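Local structure of serine acetyltransferase 1, putative (Entamoeba histolytica, 7BW9) at residues I44-F49 and M122-Y127; L38-K43 and L62-L67; S2-Q7 and A91-F96. The protein probably catalyses acetyl transfer from acetyl-CoA to the hydroxyl of L-serine, giving O-acetylserine for cysteine biosynthesis, and binds cysteine. One frame throughout, in Å; residues are numbered along the deposited sequence.

Overall arrangement
All three interactions lie in the helical N-terminal part of the chain, ahead of the left-handed beta-helix. The centres of interactions 1 and 2 are about 13 Å apart, as are those of interactions 2 and 3, while interactions 1 and 3 lie about 22 Å apart. Ile44 and Leu65 join them: Ile44 CD1 packs on Leu65 CD1 at 3.9 Å, Ile44 CG2 meets Phe96 CE1 at 3.5 Å, and Leu65 CD2 meets Leu93 CD2 at 3.7 Å. Interaction 1 connects to a ligand site: Tyr127 OH hydrogen-bonds Asp114 OD2, and Asp114 lines a cysteine pocket. Interactions 2 and 3 are packing within the helical bundle.

Interaction 1. Residues I44-F49 and M122-Y127; sequences ILFPDF and MIIRSY
In the helical N-terminal domain, Phe46 and Phe49, set about the turn that leads from helix 36-45 into helix 47-50, receive Ile124 of helix 120-126 between them. CD1 approaches closest, and CG2 shares the work. Ile124 CD1 stands over one face of the Phe46 ring, 4.2 Å from its centroid and displaced toward the rim. It also lies over a face of the Phe49 ring, 4.0 Å from that centroid, so a single methyl makes two CH-pi contacts; its nearest atom is Phe49 CE2 at 3.6 Å. An extended outer chain (chi2 174°) carries CD1 this far, while the other branch, CG2, likewise bridges Phe46 CD2 (4.0 Å) and Phe49 CB (4.1 Å). Val103 and Ile107 of helix 96-113 and Met134 of helix 128-144 also touch Phe46, which places Phe46 in the helical core. Arg125 bends at chi3 (55°) and passes the Phe49 backbone. Its NH1 donates to Phe49 O at 2.8 Å, nearly along the C=O axis and close to the guanidinium plane, although the N-H...O angle is only 143°. The same guanidinium donates through NH2 to Pro30 O and through NE forms a salt bridge with Glu153 of the second subunit.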
loop_
_atom_site.group_PDB
_atom_site.type_symbol
_atom_site.label_atom_id
_atom_site.label_comp_id
_atom_site.label_asym_id
_atom_site.label_seq_id
_atom_site.Cartn_x
_atom_site.Cartn_y
_atom_site.Cartn_z
ATOM N N ILE A 44 0.667 -13.614 20.181
ATOM C CA ILE A 44 0.895 -15.040 20.418
ATOM C C ILE A 44 2.354 -15.410 20.153
ATOM O O ILE A 44 2.969 -16.154 20.926
ATOM C CB ILE A 44 -0.056 -15.895 19.564
ATOM C CG1 ILE A 44 -1.503 -15.752 20.054
ATOM C CG2 ILE A 44 0.381 -17.350 19.613
ATOM C CD1 ILE A 44 -2.552 -16.130 19.010
ATOM N N LEU A 45 2.939 -14.903 19.065
ATOM C CA LEU A 45 4.286 -15.360 18.718
ATOM C C LEU A 45 5.385 -14.642 19.500
ATOM O O LEU A 45 6.449 -15.224 19.734
ATOM C CB LEU A 45 4.540 -15.184 17.225
ATOM C CG LEU A 45 3.622 -15.932 16.260
ATOM C CD1 LEU A 45 3.936 -15.457 14.865
ATOM C CD2 LEU A 45 3.812 -17.423 16.375
ATOM N N PHE A 46 5.183 -13.389 19.889
ATOM C CA PHE A 46 6.208 -12.628 20.604
ATOM C C PHE A 46 5.576 -11.750 21.666
ATOM O O PHE A 46 5.581 -10.520 21.556
ATOM C CB PHE A 46 7.026 -11.782 19.635
ATOM C CG PHE A 46 7.714 -12.574 18.607
ATOM C CD1 PHE A 46 8.880 -13.251 18.914
ATOM C CD2 PHE A 46 7.196 -12.656 17.321
ATOM C CE1 PHE A 46 9.532 -13.995 17.952
ATOM C CE2 PHE A 46 7.841 -13.405 16.353
ATOM C CZ PHE A 46 9.010 -14.080 16.676
ATOM N N PRO A 47 5.041 -12.353 22.731
ATOM C CA PRO A 47 4.431 -11.535 23.792
ATOM C C PRO A 47 5.329 -10.416 24.290
ATOM O O PRO A 47 4.838 -9.313 24.557
ATOM C CB PRO A 47 4.122 -12.561 24.895
ATOM C CG PRO A 47 4.819 -13.853 24.472
ATOM C CD PRO A 47 4.870 -13.795 22.978
ATOM N N ASP A 48 6.635 -10.648 24.391
ATOM C CA ASP A 48 7.493 -9.616 24.970
ATOM C C ASP A 48 7.438 -8.299 24.204
ATOM O O ASP A 48 7.664 -7.243 24.804
ATOM C CB ASP A 48 8.935 -10.108 25.054
ATOM C CG ASP A 48 9.146 -11.119 26.173
ATOM O OD1 ASP A 48 8.145 -11.601 26.758
ATOM O OD2 ASP A 48 10.320 -11.441 26.456
ATOM N N PHE A 49 7.103 -8.318 22.911
ATOM C CA PHE A 49 7.124 -7.087 22.125
ATOM C C PHE A 49 5.749 -6.492 21.886
ATOM O O PHE A 49 5.658 -5.353 21.402
ATOM C CB PHE A 49 7.838 -7.333 20.779
ATOM C CG PHE A 49 9.259 -7.787 20.951
ATOM C CD1 PHE A 49 10.285 -6.865 21.041
ATOM C CD2 PHE A 49 9.560 -9.133 21.104
ATOM C CE1 PHE A 49 11.593 -7.284 21.237
ATOM C CE2 PHE A 49 10.861 -9.554 21.303
ATOM C CZ PHE A 49 11.879 -8.627 21.368
ATOM N N MET A 122 13.219 -4.038 16.606
ATOM C CA MET A 122 12.815 -3.245 15.451
ATOM C C MET A 122 12.209 -4.137 14.377
ATOM O O MET A 122 11.132 -3.848 13.843
ATOM C CB MET A 122 14.022 -2.484 14.902
ATOM C CG MET A 122 13.837 -1.963 13.473
ATOM S SD MET A 122 15.360 -1.347 12.710
ATOM C CE MET A 122 15.852 -0.105 13.890
ATOM N N ILE A 123 12.880 -5.251 14.078
ATOM C CA ILE A 123 12.404 -6.171 13.050
ATOM C C ILE A 123 11.048 -6.737 13.445
ATOM O O ILE A 123 10.104 -6.763 12.645
ATOM C CB ILE A 123 13.441 -7.288 12.812
ATOM C CG1 ILE A 123 14.741 -6.703 12.259
ATOM C CG2 ILE A 123 12.906 -8.367 11.868
ATOM C CD1 ILE A 123 15.912 -7.617 12.414
ATOM N N ILE A 124 10.926 -7.176 14.695
ATOM C CA ILE A 124 9.706 -7.850 15.114
ATOM C C ILE A 124 8.535 -6.881 15.112
ATOM O O ILE A 124 7.420 -7.229 14.711
ATOM C CB ILE A 124 9.909 -8.486 16.498
ATOM C CG1 ILE A 124 10.866 -9.677 16.404
ATOM C CG2 ILE A 124 8.561 -8.892 17.089
ATOM C CD1 ILE A 124 11.225 -10.285 17.763
ATOM N N ARG A 125 8.767 -5.650 15.546
ATOM C CA ARG A 125 7.643 -4.745 15.736
ATOM C C ARG A 125 7.241 -4.048 14.448
ATOM O O ARG A 125 6.074 -3.676 14.287
ATOM C CB ARG A 125 7.990 -3.721 16.815
ATOM C CG ARG A 125 7.722 -4.282 18.218
ATOM C CD ARG A 125 7.866 -3.262 19.322
ATOM N NE ARG A 125 7.046 -2.074 19.147
ATOM C CZ ARG A 125 5.778 -1.942 19.547
ATOM N NH1 ARG A 125 5.128 -2.945 20.122
ATOM N NH2 ARG A 125 5.152 -0.790 19.362
ATOM N N SER A 126 8.178 -3.877 13.523
ATOM C CA SER A 126 7.989 -2.916 12.448
ATOM C C SER A 126 8.261 -3.418 11.033
ATOM O O SER A 126 7.878 -2.724 10.091
ATOM C CB SER A 126 8.863 -1.679 12.694
ATOM O OG SER A 126 8.483 -1.050 13.905
ATOM N N TYR A 127 8.892 -4.570 10.832
ATOM C CA TYR A 127 9.236 -4.953 9.450
ATOM C C TYR A 127 8.026 -5.551 8.737
ATOM O O TYR A 127 7.549 -6.620 9.139
ATOM C CB TYR A 127 10.407 -5.922 9.423
ATOM C CG TYR A 127 11.734 -5.203 9.281
ATOM C CD1 TYR A 127 11.980 -4.026 9.972
ATOM C CD2 TYR A 127 12.724 -5.683 8.438
ATOM C CE1 TYR A 127 13.188 -3.349 9.848
ATOM C CE2 TYR A 127 13.949 -5.015 8.298
ATOM C CZ TYR A 127 14.172 -3.848 9.006
ATOM O OH TYR A 127 15.377 -3.177 8.864
#

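Interaction 2. Residues L38-K43 and L62-L67; sequences LELIQK and LERLSL
Arg64 of helix 58-79 reaches across to Leu40 and Lys43 of helix 36-45, the axes of segments 38-43 and 62-67 passing 9.6 Å apart at 144°, an inclined antiparallel pairing within the N-terminal helical bundle. From the base outward, Arg64 CB lies 4.2 Å from Leu40 CD2. The arginine chain then crosses the lysine chain at about a right angle, CD lying 3.8 Å from Lys43 CB. The chain turns at chi3 (-79°), and NE lies near the same Lys43 CB, which approaches the guanidinium obliquely. At the tip, NH2 donates at 2.9 Å to water 1, which sits at the guanidinium edge and itself donates to Lys43 O at 2.7 Å. NH1 hydrogen-bonds Lys55 O and makes only a weak bond to water 2, itself weakly bonded to Lys43 NZ. Leu67 closes the apolar side, its CG lying 3.7 Å from Leu40 CD1. Lys43 extends away, leaving its NZ 6.1 Å from Arg64 NH1 and in a weak, long ion pair with Glu31. This probably lets the aliphatic stems of two cationic residues pack together with their like charges apart, NH1 being held by Lys55 O and NH2 by water 1.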
loop_
_atom_site.group_PDB
_atom_site.type_symbol
_atom_site.label_atom_id
_atom_site.label_comp_id
_atom_site.label_asym_id
_atom_site.label_seq_id
_atom_site.Cartn_x
_atom_site.Cartn_y
_atom_site.Cartn_z
ATOM N N LEU A 38 -3.752 -10.167 12.816
ATOM C CA LEU A 38 -2.348 -9.766 12.924
ATOM C C LEU A 38 -1.988 -9.385 14.358
ATOM O O LEU A 38 -0.953 -9.816 14.893
ATOM C CB LEU A 38 -2.045 -8.604 11.977
ATOM C CG LEU A 38 -0.592 -8.137 12.125
ATOM C CD1 LEU A 38 0.401 -9.272 11.802
ATOM C CD2 LEU A 38 -0.309 -6.892 11.289
ATOM N N GLU A 39 -2.822 -8.560 14.994
ATOM C CA GLU A 39 -2.566 -8.198 16.386
ATOM C C GLU A 39 -2.447 -9.443 17.256
ATOM O O GLU A 39 -1.519 -9.563 18.066
ATOM C CB GLU A 39 -3.674 -7.276 16.909
ATOM C CG GLU A 39 -3.720 -5.918 16.258
ATOM C CD GLU A 39 -5.110 -5.288 16.314
ATOM O OE1 GLU A 39 -5.911 -5.685 17.197
ATOM O OE2 GLU A 39 -5.399 -4.400 15.478
ATOM N N LEU A 40 -3.355 -10.400 17.070
ATOM C CA LEU A 40 -3.338 -11.595 17.909
ATOM C C LEU A 40 -2.131 -12.464 17.616
ATOM O O LEU A 40 -1.476 -12.954 18.546
ATOM C CB LEU A 40 -4.624 -12.392 17.719
ATOM C CG LEU A 40 -5.830 -11.796 18.455
ATOM C CD1 LEU A 40 -7.075 -12.636 18.202
ATOM C CD2 LEU A 40 -5.535 -11.689 19.952
ATOM N N ILE A 41 -1.825 -12.682 16.330
ATOM C CA ILE A 41 -0.680 -13.519 15.993
ATOM C C ILE A 41 0.592 -12.901 16.539
ATOM O O ILE A 41 1.461 -13.602 17.076
ATOM C CB ILE A 41 -0.625 -13.756 14.470
ATOM C CG1 ILE A 41 -1.755 -14.711 14.074
ATOM C CG2 ILE A 41 0.701 -14.330 14.047
ATOM C CD1 ILE A 41 -2.139 -14.629 12.640
ATOM N N GLN A 42 0.700 -11.574 16.463
ATOM C CA GLN A 42 1.877 -10.898 16.998
ATOM C C GLN A 42 2.035 -11.166 18.486
ATOM O O GLN A 42 3.132 -11.495 18.955
ATOM C CB GLN A 42 1.783 -9.391 16.748
ATOM C CG GLN A 42 2.071 -8.973 15.293
ATOM C CD GLN A 42 1.759 -7.506 15.055
ATOM O OE1 GLN A 42 0.889 -6.919 15.722
ATOM N NE2 GLN A 42 2.475 -6.898 14.122
ATOM N N LYS A 43 0.942 -10.999 19.252
ATOM C CA LYS A 43 0.985 -11.242 20.691
ATOM C C LYS A 43 1.230 -12.716 20.991
ATOM O O LYS A 43 1.922 -13.050 21.961
ATOM C CB LYS A 43 -0.320 -10.781 21.350
ATOM C CG LYS A 43 -0.634 -9.307 21.168
ATOM C CD LYS A 43 -1.908 -8.899 21.913
ATOM C CE LYS A 43 -2.208 -7.416 21.710
ATOM N NZ LYS A 43 -3.151 -6.868 22.731
ATOM N N LEU A 62 -3.611 -18.626 26.425
ATOM C CA LEU A 62 -4.750 -19.453 26.046
ATOM C C LEU A 62 -5.923 -18.598 25.593
ATOM O O LEU A 62 -6.640 -18.967 24.654
ATOM C CB LEU A 62 -5.156 -20.351 27.212
ATOM C CG LEU A 62 -6.396 -21.224 27.022
ATOM C CD1 LEU A 62 -6.165 -22.284 25.954
ATOM C CD2 LEU A 62 -6.830 -21.856 28.361
ATOM N N GLU A 63 -6.143 -17.456 26.250
ATOM C CA GLU A 63 -7.197 -16.545 25.806
ATOM C C GLU A 63 -6.929 -16.057 24.387
ATOM O O GLU A 63 -7.818 -16.068 23.532
ATOM C CB GLU A 63 -7.309 -15.342 26.750
ATOM C CG GLU A 63 -8.029 -15.608 28.062
ATOM C CD GLU A 63 -7.791 -14.497 29.084
ATOM O OE1 GLU A 63 -7.387 -13.387 28.658
ATOM O OE2 GLU A 63 -8.006 -14.729 30.301
ATOM N N ARG A 64 -5.709 -15.589 24.133
ATOM C CA ARG A 64 -5.405 -15.043 22.813
ATOM C C ARG A 64 -5.483 -16.123 21.748
ATOM O O ARG A 64 -6.040 -15.898 20.665
ATOM C CB ARG A 64 -4.033 -14.381 22.837
ATOM C CG ARG A 64 -3.999 -13.243 23.835
ATOM C CD ARG A 64 -2.782 -12.383 23.717
ATOM N NE ARG A 64 -1.634 -13.002 24.348
ATOM C CZ ARG A 64 -1.187 -12.666 25.551
ATOM N NH1 ARG A 64 -1.796 -11.712 26.238
ATOM N NH2 ARG A 64 -0.130 -13.277 26.060
ATOM N N LEU A 65 -4.965 -17.318 22.053
ATOM C CA LEU A 65 -5.026 -18.413 21.093
ATOM C C LEU A 65 -6.470 -18.771 20.772
ATOM O O LEU A 65 -6.835 -18.940 19.598
ATOM C CB LEU A 65 -4.278 -19.624 21.644
ATOM C CG LEU A 65 -3.792 -20.638 20.611
ATOM C CD1 LEU A 65 -2.772 -19.999 19.659
ATOM C CD2 LEU A 65 -3.219 -21.881 21.302
ATOM N N SER A 66 -7.308 -18.888 21.815
ATOM C CA SER A 66 -8.710 -19.254 21.639
ATOM C C SER A 66 -9.458 -18.221 20.818
ATOM O O SER A 66 -10.260 -18.580 19.945
ATOM C CB SER A 66 -9.402 -19.416 22.996
ATOM O OG SER A 66 -8.712 -20.328 23.831
ATOM N N LEU A 67 -9.249 -16.931 21.117
ATOM C CA LEU A 67 -9.890 -15.884 20.323
ATOM C C LEU A 67 -9.448 -15.950 18.865
ATOM O O LEU A 67 -10.265 -15.796 17.950
ATOM C CB LEU A 67 -9.584 -14.506 20.920
ATOM C CG LEU A 67 -10.160 -13.291 20.183
ATOM C CD1 LEU A 67 -11.663 -13.396 20.005
ATOM C CD2 LEU A 67 -9.804 -11.992 20.907
HETATM O O HOH W 1 1.048 -14.741 23.807
HETATM O O HOH W 2 -3.776 -9.306 25.110
#

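Interaction 3. Residues S2-Q7 and A91-F96; sequences SSLLQQ and ALLSQF
Leu93, near the C-terminal end of helix 82-94, packs against Leu4 and Leu5 in the first turns of helix 2-17, and every contact across the two segments is apolar. Leu4 points toward the other segment: with its CG anti to the backbone N (chi1 -176°), the branch point lands 3.8 Å from Leu93 CB, and Leu4 CD2 comes equally near that CB. Leu5 starts from a CB bond directed away, yet its CD2 methyl swings back to meet Leu93 CD2 at 3.9 Å and Leu93 CD1 at 4.0 Å. Leu93 is thus held at two levels, Leu4 meeting its CB and CD1 and Leu5 its two methyls. Leu65 of helix 58-79 touches Leu93 as well, while Ser66 and Tyr70 touch Leu5, so this pair of helices is packed with a third in the bundle.

Most of the hydrogen bonds described here stay within one helix. Leu4 O and Leu5 O accept from Thr8 OG1 and Ser9 OG of the following turn. Leu93 O pairs weakly with the same Thr8 OG1, a polar link between the two helices, and the hydroxyl would have to share or alternate its single proton between Leu4 O and Leu93 O. A firmer backbone bond reaches Leu93 O from Phe96 N at 3.1 Å. Within helix 82-94, Ala91 O takes two donors, Ser94 OG at 3.1 Å and Gln95 N at 3.0 Å, both approaching from the same face of its carbonyl plane. The serine hydroxyl is thereby folded back on its own helix as helix 82-94 gives way to helix 96-113.

Since no hydrogen bond links the two segments, their adhesion rests on the close fit of three leucines, while Ser94 OG, Ser9 OG and Thr8 OG1 are bound to backbone carbonyls.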
loop_
_atom_site.group_PDB
_atom_site.type_symbol
_atom_site.label_atom_id
_atom_site.label_comp_id
_atom_site.label_asym_id
_atom_site.label_seq_id
_atom_site.Cartn_x
_atom_site.Cartn_y
_atom_site.Cartn_z
ATOM N N SER A 2 -10.659 -27.798 23.183
ATOM C CA SER A 2 -9.995 -27.197 24.333
ATOM C C SER A 2 -8.712 -27.926 24.682
ATOM O O SER A 2 -7.697 -27.295 24.994
ATOM C CB SER A 2 -10.945 -27.184 25.533
ATOM O OG SER A 2 -12.172 -26.562 25.194
ATOM N N SER A 3 -8.747 -29.255 24.668
ATOM C CA SER A 3 -7.546 -30.017 24.973
ATOM C C SER A 3 -6.427 -29.677 23.994
ATOM O O SER A 3 -5.266 -29.551 24.390
ATOM C CB SER A 3 -7.863 -31.511 24.944
ATOM O OG SER A 3 -8.836 -31.779 23.948
ATOM N N LEU A 4 -6.762 -29.488 22.716
ATOM C CA LEU A 4 -5.735 -29.078 21.762
ATOM C C LEU A 4 -5.286 -27.642 22.022
ATOM O O LEU A 4 -4.091 -27.337 21.935
ATOM C CB LEU A 4 -6.240 -29.244 20.332
ATOM C CG LEU A 4 -5.206 -28.939 19.239
ATOM C CD1 LEU A 4 -3.857 -29.611 19.523
ATOM C CD2 LEU A 4 -5.740 -29.354 17.883
ATOM N N LEU A 5 -6.224 -26.756 22.373
ATOM C CA LEU A 5 -5.857 -25.377 22.701
ATOM C C LEU A 5 -4.939 -25.321 23.916
ATOM O O LEU A 5 -4.003 -24.511 23.960
ATOM C CB LEU A 5 -7.114 -24.537 22.937
ATOM C CG LEU A 5 -7.822 -24.017 21.683
ATOM C CD1 LEU A 5 -9.251 -23.594 21.962
ATOM C CD2 LEU A 5 -7.046 -22.849 21.089
ATOM N N GLN A 6 -5.179 -26.180 24.912
ATOM C CA GLN A 6 -4.356 -26.137 26.117
ATOM C C GLN A 6 -2.951 -26.644 25.847
ATOM O O GLN A 6 -1.975 -26.083 26.358
ATOM C CB GLN A 6 -5.005 -26.947 27.234
ATOM C CG GLN A 6 -5.907 -26.117 28.142
ATOM C CD GLN A 6 -6.979 -26.959 28.793
ATOM O OE1 GLN A 6 -6.708 -28.060 29.273
ATOM N NE2 GLN A 6 -8.211 -26.459 28.794
ATOM N N GLN A 7 -2.816 -27.708 25.060
ATOM C CA GLN A 7 -1.478 -28.203 24.765
ATOM C C GLN A 7 -0.695 -27.182 23.958
ATOM O O GLN A 7 0.470 -26.883 24.265
ATOM C CB GLN A 7 -1.537 -29.528 24.013
ATOM C CG GLN A 7 -0.184 -29.861 23.399
ATOM C CD GLN A 7 -0.152 -31.176 22.671
ATOM O OE1 GLN A 7 -0.100 -31.216 21.431
ATOM N NE2 GLN A 7 -0.202 -32.268 23.427
ATOM N N ALA A 91 -5.201 -28.462 12.260
ATOM C CA ALA A 91 -3.889 -28.432 11.623
ATOM C C ALA A 91 -3.106 -27.195 12.040
ATOM O O ALA A 91 -1.906 -27.285 12.325
ATOM C CB ALA A 91 -4.034 -28.498 10.106
ATOM N N LEU A 92 -3.781 -26.042 12.139
ATOM C CA LEU A 92 -3.103 -24.810 12.534
ATOM C C LEU A 92 -2.555 -24.902 13.955
ATOM O O LEU A 92 -1.399 -24.545 14.212
ATOM C CB LEU A 92 -4.058 -23.621 12.413
ATOM C CG LEU A 92 -3.514 -22.286 12.946
ATOM C CD1 LEU A 92 -2.159 -21.915 12.322
ATOM C CD2 LEU A 92 -4.516 -21.170 12.707
ATOM N N LEU A 93 -3.384 -25.352 14.900
ATOM C CA LEU A 93 -2.935 -25.477 16.287
ATOM C C LEU A 93 -1.742 -26.417 16.395
ATOM O O LEU A 93 -0.732 -26.093 17.036
ATOM C CB LEU A 93 -4.093 -25.961 17.173
ATOM C CG LEU A 93 -5.094 -24.834 17.439
ATOM C CD1 LEU A 93 -6.432 -25.326 17.983
ATOM C CD2 LEU A 93 -4.487 -23.794 18.370
ATOM N N SER A 94 -1.837 -27.589 15.764
ATOM C CA SER A 94 -0.753 -28.561 15.834
ATOM C C SER A 94 0.531 -28.061 15.176
ATOM O O SER A 94 1.618 -28.532 15.527
ATOM C CB SER A 94 -1.190 -29.870 15.183
ATOM O OG SER A 94 -0.987 -29.807 13.782
ATOM N N GLN A 95 0.442 -27.121 14.240
ATOM C CA GLN A 95 1.631 -26.562 13.605
ATOM C C GLN A 95 2.093 -25.253 14.227
ATOM O O GLN A 95 3.054 -24.655 13.732
ATOM C CB GLN A 95 1.370 -26.340 12.121
ATOM C CG GLN A 95 0.873 -27.568 11.413
ATOM C CD GLN A 95 1.829 -28.053 10.386
ATOM O OE1 GLN A 95 1.827 -27.579 9.257
ATOM N NE2 GLN A 95 2.671 -29.006 10.765
ATOM N N PHE A 96 1.458 -24.800 15.309
ATOM C CA PHE A 96 1.652 -23.416 15.723
ATOM C C PHE A 96 3.070 -23.146 16.207
ATOM O O PHE A 96 3.629 -22.083 15.923
ATOM C CB PHE A 96 0.635 -23.019 16.791
ATOM C CG PHE A 96 0.078 -21.653 16.568
ATOM C CD1 PHE A 96 0.794 -20.535 16.962
ATOM C CD2 PHE A 96 -1.128 -21.479 15.907
ATOM C CE1 PHE A 96 0.298 -19.262 16.731
ATOM C CE2 PHE A 96 -1.634 -20.214 15.676
ATOM C CZ PHE A 96 -0.916 -19.101 16.085
#